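PDB 3MKL: HTH-type transcriptional regulator GadX from Escherichia coli, which activates acid-resistance genes such as gadA, gadB and gadC by binding DNA as an AraC/XylS-type transcription factor, and can repress gadW. Local coordinates for residues A[9-13]-A[54-58]; A[16-22]-A[58-62]. All coordinates share one frame. Where two conformers were deposited one is given. Residues are numbered along the deposited sequence.

Contact 1 of 2, residues A[9-13]-A[54-58]; sequences RTRVC and LLTEC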
ATOM      1  N   ARG A   9      12.214   6.375   1.551  1.00 33.69           N
ATOM      2  CA  ARG A   9      10.952   5.882   1.008  1.00 33.45           C
ATOM      3  C   ARG A   9      11.085   4.500   0.328  1.00 33.51           C
ATOM      4  O   ARG A   9      10.202   3.650   0.494  1.00 32.10           O
ATOM      5  CB  ARG A   9      10.278   6.918   0.091  1.00 34.12           C
ATOM      6  CG  ARG A   9      11.045   7.367  -1.184  1.00 37.89           C
ATOM      7  CD  ARG A   9      10.342   8.615  -1.837  1.00 42.20           C
ATOM      8  NE  ARG A   9       8.914   8.362  -2.074  1.00 45.75           N
ATOM      9  CZ  ARG A   9       7.940   9.277  -2.190  1.00 48.45           C
ATOM     10  NH1 ARG A   9       6.695   8.854  -2.392  1.00 47.83           N
ATOM     11  NH2 ARG A   9       8.177  10.591  -2.111  1.00 49.69           N
ATOM     12  N   THR A  10      12.182   4.292  -0.408  1.00 34.38           N
ATOM     13  CA  THR A  10      12.502   2.987  -1.024  1.00 36.05           C
ATOM     14  C   THR A  10      12.659   1.869   0.009  1.00 34.94           C
ATOM     15  O   THR A  10      12.114   0.786  -0.174  1.00 35.07           O
ATOM     16  CB  THR A  10      13.773   3.065  -1.899  1.00 38.22           C
ATOM     17  OG1 THR A  10      13.542   4.003  -2.954  1.00 40.33           O
ATOM     18  CG2 THR A  10      14.122   1.710  -2.520  1.00 40.49           C
ATOM     19  N   ARG A  11      13.392   2.146   1.092  1.00 33.86           N
ATOM     20  CA  ARG A  11      13.619   1.151   2.157  1.00 33.00           C
ATOM     21  C   ARG A  11      12.345   0.749   2.891  1.00 30.72           C
ATOM     22  O   ARG A  11      12.188  -0.412   3.253  1.00 30.90           O
ATOM     23  CB  ARG A  11      14.668   1.639   3.158  1.00 32.21           C
ATOM     24  CG  ARG A  11      16.060   1.621   2.589  1.00 35.79           C
ATOM     25  CD  ARG A  11      16.985   2.438   3.436  1.00 39.19           C
ATOM     26  NE  ARG A  11      17.289   1.752   4.687  1.00 40.79           N
ATOM     27  CZ  ARG A  11      17.781   2.353   5.766  1.00 41.62           C
ATOM     28  NH1 ARG A  11      18.024   3.657   5.746  1.00 43.16           N
ATOM     29  NH2 ARG A  11      18.027   1.647   6.867  1.00 40.58           N
ATOM     30  N   VAL A  12      11.463   1.725   3.108  1.00 29.32           N
ATOM     31  CA  VAL A  12      10.138   1.542   3.694  1.00 27.91           C
ATOM     32  C   VAL A  12       9.224   0.733   2.749  1.00 29.07           C
ATOM     33  O   VAL A  12       8.604  -0.224   3.171  1.00 29.85           O
ATOM     34  CB  VAL A  12       9.490   2.921   4.048  1.00 27.20           C
ATOM     35  CG1 VAL A  12       7.998   2.779   4.346  1.00 25.80           C
ATOM     36  CG2 VAL A  12      10.186   3.567   5.220  1.00 24.94           C
ATOM     37  N   CYS A  13       9.148   1.097   1.472  1.00 30.58           N
ATOM     38  CA  CYS A  13       8.410   0.279   0.495  1.00 32.24           C
ATOM     39  C   CYS A  13       8.932  -1.157   0.448  1.00 33.46           C
ATOM     40  O   CYS A  13       8.154  -2.087   0.279  1.00 34.35           O
ATOM     41  CB  CYS A  13       8.433   0.916  -0.897  1.00 33.90           C
ATOM     42  SG  CYS A  13       7.464   2.451  -0.959  1.00 36.67           S
ATOM     43  N   LEU A  54       2.931   5.892   1.646  1.00 34.27           N
ATOM     44  CA  LEU A  54       3.710   4.820   1.042  1.00 33.63           C
ATOM     45  C   LEU A  54       2.961   3.496   1.127  1.00 31.70           C
ATOM     46  O   LEU A  54       2.944   2.739   0.170  1.00 31.74           O
ATOM     47  CB  LEU A  54       5.091   4.736   1.685  1.00 33.42           C
ATOM     48  CG  LEU A  54       5.996   5.942   1.379  1.00 35.88           C
ATOM     49  CD1 LEU A  54       7.323   5.793   2.086  1.00 34.02           C
ATOM     50  CD2 LEU A  54       6.207   6.152  -0.148  1.00 38.27           C
ATOM     51  N   LEU A  55       2.342   3.234   2.274  1.00 30.72           N
ATOM     52  CA  LEU A  55       1.503   2.051   2.448  1.00 30.61           C
ATOM     53  C   LEU A  55       0.464   1.951   1.332  1.00 30.40           C
ATOM     54  O   LEU A  55       0.390   0.937   0.607  1.00 30.47           O
ATOM     55  CB  LEU A  55       0.836   2.043   3.833  1.00 30.37           C
ATOM     56  CG  LEU A  55       0.174   0.756   4.353  1.00 32.69           C
ATOM     57  CD1 LEU A  55       1.077  -0.469   4.170  1.00 32.37           C
ATOM     58  CD2 LEU A  55      -0.229   0.896   5.848  1.00 33.06           C
ATOM     59  N   THR A  56      -0.316   3.022   1.182  1.00 30.38           N
ATOM     60  CA  THR A  56      -1.380   3.077   0.190  1.00 30.68           C
ATOM     61  C   THR A  56      -0.834   2.797  -1.204  1.00 31.07           C
ATOM     62  O   THR A  56      -1.375   1.982  -1.925  1.00 31.22           O
ATOM     63  CB  THR A  56      -2.131   4.440   0.247  1.00 31.74           C
ATOM     64  OG1 THR A  56      -2.922   4.482   1.447  1.00 32.23           O
ATOM     65  CG2 THR A  56      -3.018   4.650  -0.957  1.00 30.29           C
ATOM     66  N   GLU A  57       0.252   3.460  -1.557  1.00 32.43           N
ATOM     67  CA  GLU A  57       0.835   3.325  -2.876  1.00 34.83           C
ATOM     68  C   GLU A  57       1.279   1.890  -3.173  1.00 34.18           C
ATOM     69  O   GLU A  57       1.002   1.356  -4.244  1.00 34.99           O
ATOM     70  CB  GLU A  57       1.970   4.332  -3.029  1.00 37.24           C
ATOM     71  CG  GLU A  57       1.429   5.750  -3.281  1.00 42.21           C
ATOM     72  CD  GLU A  57       2.282   6.871  -2.691  1.00 46.68           C
ATOM     73  OE1 GLU A  57       3.511   6.694  -2.498  1.00 49.08           O
ATOM     74  OE2 GLU A  57       1.713   7.953  -2.450  1.00 49.33           O
ATOM     75  N   CYS A  58       1.935   1.270  -2.195  1.00 33.28           N
ATOM     76  CA  CYS A  58       2.295  -0.138  -2.252  1.00 33.69           C
ATOM     77  C   CYS A  58       1.047  -1.005  -2.444  1.00 33.19           C
ATOM     78  O   CYS A  58       1.041  -1.950  -3.215  1.00 34.32           O
ATOM     79  CB  CYS A  58       3.000  -0.528  -0.954  1.00 33.58           C
ATOM     80  SG  CYS A  58       4.673   0.111  -0.785  1.00 36.60           S
TER
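Leu-54 is the central apolar side chain of this contact: its CA-to-CB bond points at helix 8-17, and its m,t rotamer carries the two methyl groups to different neighbours. Leu-54 CD1 meets Val-12 CG1 at 3.8 Å, whereas Leu-54 CD2 lies 4.0 Å from Cys-13 SG. Beside it, Cys-13 SG and Cys-58 SG approach to 3.6 Å, far too long for a disulfide, so these are two separate cysteines in van der Waals contact. The nearest CA atoms are those of Cys-13 and Leu-54, 6.6 Å apart. Short cysteine side chains let the two sulfurs meet beside the leucine; the longer, branched leucine spans the gap between axes 10.5 Å apart at closest approach, and compact, beta-branched Val-12 closes it on the buried side, where it also touches Leu-40. The two segments are regular helix, crossing at -57°, so that they diverge quickly and bury a modest 268 Å² in all.

Toward solvent the character changes. Arg-9, one helical turn before Cys-13, starts sideways from the interface, but its long chain reaches across so that Arg-9 NH1 comes to 3.5 Å from Leu-54 CD2. The same NH1 forms a long salt bridge of 3.8 Å with Glu-57 OE1, which lies near the guanidinium plane at its edge. A long, flexible arginine can thus lie along the apolar centre and still present its charge to a carboxylate. Apolar packing with a charged edge thus sets the domain's first helix against helix 51-67, the linker between the two helix-turn-helix halves in AraC-family DNA-binding domains.

Contact 2 of 2, residues A[16-22]-A[58-62]; sequences INNNIAH and CRMQR
The segment leaves the end of helix 8-17 and turns, with Asn-19 extended (phi/psi -161/87) and helix-like phi/psi at Ile-20 (-68/-42) and Ala-21 (-70/-13), though still in the loop. Segment 58-62 is helix throughout. Asn-17 faces Cys-58 (CA-CA 6.8 Å) and Ile-20 faces Arg-59 (6.7 Å).

Apolar packing centres on small Cys-58, whose CB meets Ile-20 CD1 (3.5 Å) and Ile-16 CG2 (3.8 Å). Ile-20, chi1 t and chi2 p, also lays CG2 over one face of the guanidinium of Arg-62 (t,p,p).

Among direct hydrogen bonds, Arg-59, extended beyond its m chi1, donates NH1 to Ile-20 O (3.1 Å) and NE weakly to the same oxygen (3.4 Å), satisfying a turn carbonyl.

Two waters complete the polar links. Water 1 donates to Asn-17 OD1 (2.6 Å) and Cys-58 O (2.7 Å); water 2 donates to Asn-17 O (3.0 Å) and accepts from Ile-20 N and Arg-62 NH1 (both 3.1 Å).

Such arginine-to-carbonyl bonding pins a post-helix turn to helix 51-67, whose Met-60, present as selenomethionine, packs on helix 86-97.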
ATOM      1  N   ILE A  16       7.407  -2.856   3.551  1.00 29.70           N
ATOM      2  CA  ILE A  16       5.975  -3.033   3.308  1.00 29.74           C
ATOM      3  C   ILE A  16       5.676  -4.141   2.285  1.00 32.06           C
ATOM      4  O   ILE A  16       4.808  -4.971   2.521  1.00 31.88           O
ATOM      5  CB  ILE A  16       5.310  -1.720   2.836  1.00 28.57           C
ATOM      6  CG1 ILE A  16       5.476  -0.620   3.899  1.00 25.53           C
ATOM      7  CG2 ILE A  16       3.836  -1.981   2.486  1.00 29.71           C
ATOM      8  CD1 ILE A  16       4.917   0.751   3.486  1.00 22.04           C
ATOM      9  N   ASN A  17       6.402  -4.156   1.170  1.00 34.18           N
ATOM     10  CA  ASN A  17       6.172  -5.165   0.116  1.00 37.91           C
ATOM     11  C   ASN A  17       6.541  -6.598   0.480  1.00 40.61           C
ATOM     12  O   ASN A  17       6.167  -7.538  -0.238  1.00 43.50           O
ATOM     13  CB  ASN A  17       6.836  -4.761  -1.201  1.00 38.74           C
ATOM     14  CG  ASN A  17       6.068  -3.676  -1.911  1.00 38.06           C
ATOM     15  OD1 ASN A  17       4.832  -3.645  -1.846  1.00 36.69           O
ATOM     16  ND2 ASN A  17       6.790  -2.755  -2.578  1.00 35.80           N
ATOM     17  N   ASN A  18       7.262  -6.769   1.585  1.00 40.54           N
ATOM     18  CA  ASN A  18       7.560  -8.092   2.108  1.00 42.74           C
ATOM     19  C   ASN A  18       6.324  -8.770   2.693  1.00 43.20           C
ATOM     20  O   ASN A  18       6.257  -9.995   2.747  1.00 45.56           O
ATOM     21  CB  ASN A  18       8.670  -8.017   3.159  1.00 42.64           C
ATOM     22  CG  ASN A  18      10.079  -8.004   2.540  1.00 46.09           C
ATOM     23  OD1 ASN A  18      10.243  -7.921   1.315  1.00 49.99           O
ATOM     24  ND2 ASN A  18      11.101  -8.075   3.399  1.00 47.10           N
ATOM     25  N   ASN A  19       5.353  -7.958   3.113  1.00 41.11           N
ATOM     26  CA  ASN A  19       4.095  -8.419   3.694  1.00 41.03           C
ATOM     27  C   ASN A  19       3.091  -7.279   3.606  1.00 39.23           C
ATOM     28  O   ASN A  19       2.960  -6.454   4.534  1.00 37.19           O
ATOM     29  CB  ASN A  19       4.299  -8.847   5.149  1.00 41.01           C
ATOM     30  CG  ASN A  19       3.086  -9.569   5.736  1.00 43.18           C
ATOM     31  OD1 ASN A  19       2.025  -9.662   5.111  1.00 45.72           O
ATOM     32  ND2 ASN A  19       3.244 -10.081   6.959  1.00 44.69           N
ATOM     33  N   ILE A  20       2.405  -7.220   2.471  1.00 39.45           N
ATOM     34  CA  ILE A  20       1.580  -6.063   2.120  1.00 37.76           C
ATOM     35  C   ILE A  20       0.350  -5.930   3.024  1.00 37.29           C
ATOM     36  O   ILE A  20       0.039  -4.826   3.473  1.00 35.57           O
ATOM     37  CB  ILE A  20       1.166  -6.072   0.601  1.00 39.76           C
ATOM     38  CG1 ILE A  20       0.841  -4.656   0.109  1.00 38.76           C
ATOM     39  CG2 ILE A  20      -0.006  -7.022   0.338  1.00 42.15           C
ATOM     40  CD1 ILE A  20       2.049  -3.871  -0.350  1.00 37.87           C
ATOM     41  N   ALA A  21      -0.309  -7.057   3.314  1.00 38.15           N
ATOM     42  CA  ALA A  21      -1.539  -7.068   4.107  1.00 39.05           C
ATOM     43  C   ALA A  21      -1.326  -6.741   5.581  1.00 37.80           C
ATOM     44  O   ALA A  21      -2.284  -6.451   6.293  1.00 37.95           O
ATOM     45  CB  ALA A  21      -2.302  -8.415   3.949  1.00 41.84           C
ATOM     46  N   HIS A  22      -0.071  -6.755   6.030  1.00 37.53           N
ATOM     47  CA  HIS A  22       0.243  -6.483   7.441  1.00 37.45           C
ATOM     48  C   HIS A  22      -0.261  -5.126   7.892  1.00 36.45           C
ATOM     49  O   HIS A  22      -0.218  -4.133   7.159  1.00 35.22           O
ATOM     50  CB  HIS A  22       1.752  -6.577   7.727  1.00 36.57           C
ATOM     51  CG  HIS A  22       2.095  -6.684   9.189  1.00 37.64           C
ATOM     52  ND1 HIS A  22       1.777  -7.790   9.958  1.00 41.55           N
ATOM     53  CD2 HIS A  22       2.754  -5.834  10.015  1.00 37.07           C
ATOM     54  CE1 HIS A  22       2.215  -7.604  11.194  1.00 41.03           C
ATOM     55  NE2 HIS A  22       2.806  -6.424  11.256  1.00 37.54           N
ATOM     56  N   CYS A  58       1.935   1.270  -2.195  1.00 33.28           N
ATOM     57  CA  CYS A  58       2.295  -0.138  -2.252  1.00 33.69           C
ATOM     58  C   CYS A  58       1.047  -1.005  -2.444  1.00 33.19           C
ATOM     59  O   CYS A  58       1.041  -1.950  -3.215  1.00 34.32           O
ATOM     60  CB  CYS A  58       3.000  -0.528  -0.954  1.00 33.58           C
ATOM     61  SG  CYS A  58       4.673   0.111  -0.785  1.00 36.60           S
ATOM     62  N   ARG A  59      -0.019  -0.673  -1.738  1.00 31.34           N
ATOM     63  CA  ARG A  59      -1.206  -1.484  -1.832  1.00 31.67           C
ATOM     64  C   ARG A  59      -1.904  -1.315  -3.189  1.00 32.64           C
ATOM     65  O   ARG A  59      -2.418  -2.291  -3.744  1.00 33.51           O
ATOM     66  CB  ARG A  59      -2.155  -1.210  -0.656  1.00 30.24           C
ATOM     67  CG  ARG A  59      -1.631  -1.771   0.626  1.00 30.20           C
ATOM     68  CD  ARG A  59      -2.437  -1.371   1.844  1.00 29.12           C
ATOM     69  NE  ARG A  59      -2.053  -2.264   2.921  1.00 33.12           N
ATOM     70  CZ  ARG A  59      -2.329  -2.081   4.201  1.00 32.51           C
ATOM     71  NH1 ARG A  59      -1.925  -2.979   5.073  1.00 34.35           N
ATOM     72  NH2 ARG A  59      -3.012  -1.021   4.599  1.00 32.83           N
HETATM   73  N   MSE A  60      -1.918  -0.099  -3.737  1.00 32.72           N
HETATM   74  CA  MSE A  60      -2.490   0.086  -5.080  1.00 33.83           C
HETATM   75  C   MSE A  60      -1.672  -0.634  -6.133  1.00 35.82           C
HETATM   76  O   MSE A  60      -2.219  -1.142  -7.112  1.00 36.57           O
HETATM   77  CB  MSE A  60      -2.656   1.562  -5.449  1.00 34.48           C
HETATM   78  CG  MSE A  60      -3.616   2.317  -4.576  1.00 32.92           C
HETATM   79 SE   MSE A  60      -5.404   1.564  -4.517  1.00 32.65          SE
HETATM   80  CE  MSE A  60      -5.377   0.482  -2.924  1.00 30.88           C
ATOM     81  N   GLN A  61      -0.364  -0.687  -5.925  1.00 37.35           N
ATOM     82  CA  GLN A  61       0.506  -1.337  -6.885  1.00 41.12           C
ATOM     83  C   GLN A  61       0.254  -2.844  -6.901  1.00 41.57           C
ATOM     84  O   GLN A  61       0.278  -3.472  -7.974  1.00 44.31           O
ATOM     85  CB  GLN A  61       1.969  -0.988  -6.599  1.00 43.18           C
ATOM     86  CG  GLN A  61       2.330   0.449  -7.032  1.00 47.23           C
ATOM     87  CD  GLN A  61       3.782   0.836  -6.745  1.00 51.63           C
ATOM     88  OE1 GLN A  61       4.368   0.418  -5.756  1.00 53.42           O
ATOM     89  NE2 GLN A  61       4.355   1.649  -7.613  1.00 57.09           N
ATOM     90  N   ARG A  62      -0.010  -3.414  -5.723  0.50 39.73           N
ATOM     91  CA  ARG A  62      -0.307  -4.843  -5.592  0.50 40.74           C
ATOM     92  C   ARG A  62      -1.690  -5.163  -6.138  0.50 40.65           C
ATOM     93  O   ARG A  62      -1.897  -6.223  -6.741  0.50 42.68           O
ATOM     94  CB  ARG A  62      -0.192  -5.296  -4.136  0.50 39.76           C
ATOM     95  CG  ARG A  62      -0.298  -6.806  -3.927  0.50 42.78           C
ATOM     96  CD  ARG A  62       0.882  -7.568  -4.548  0.50 46.06           C
ATOM     97  NE  ARG A  62       2.172  -6.953  -4.218  0.50 46.54           N
ATOM     98  CZ  ARG A  62       3.038  -7.426  -3.319  0.50 46.79           C
ATOM     99  NH1 ARG A  62       2.775  -8.540  -2.648  0.50 48.18           N
ATOM    100  NH2 ARG A  62       4.177  -6.782  -3.099  0.50 44.67           N
TER
HETATM  101  O   HOH W   1       3.257  -3.397  -3.842  1.00 37.19           O
HETATM  102  O   HOH W   2       3.676  -9.113   0.299  1.00 46.08           O

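In the fold
Contacts 1 and 2 are successive parts of one interface between helix 8-17 with its following turn and helix 51-67, their centres about 8 Å apart. Moving toward the C-terminus along both partners leads from contact 1 to contact 2. Cys-58 belongs to both, and Leu-55 CD1 touches Ile-16 CG2 at 3.6 Å, so the packing is continuous. Between the paired segments the chain forms helices 26-32 and 37-46, including the predicted helix-turn-helix at 27-48; the second predicted motif, 74-97, follows helix 51-67. This helix therefore joins the two halves that carry the predicted DNA-binding motifs, as in AraC-family proteins, with both contacts packing its residues 54-62 against helix 8-17 and the following turn.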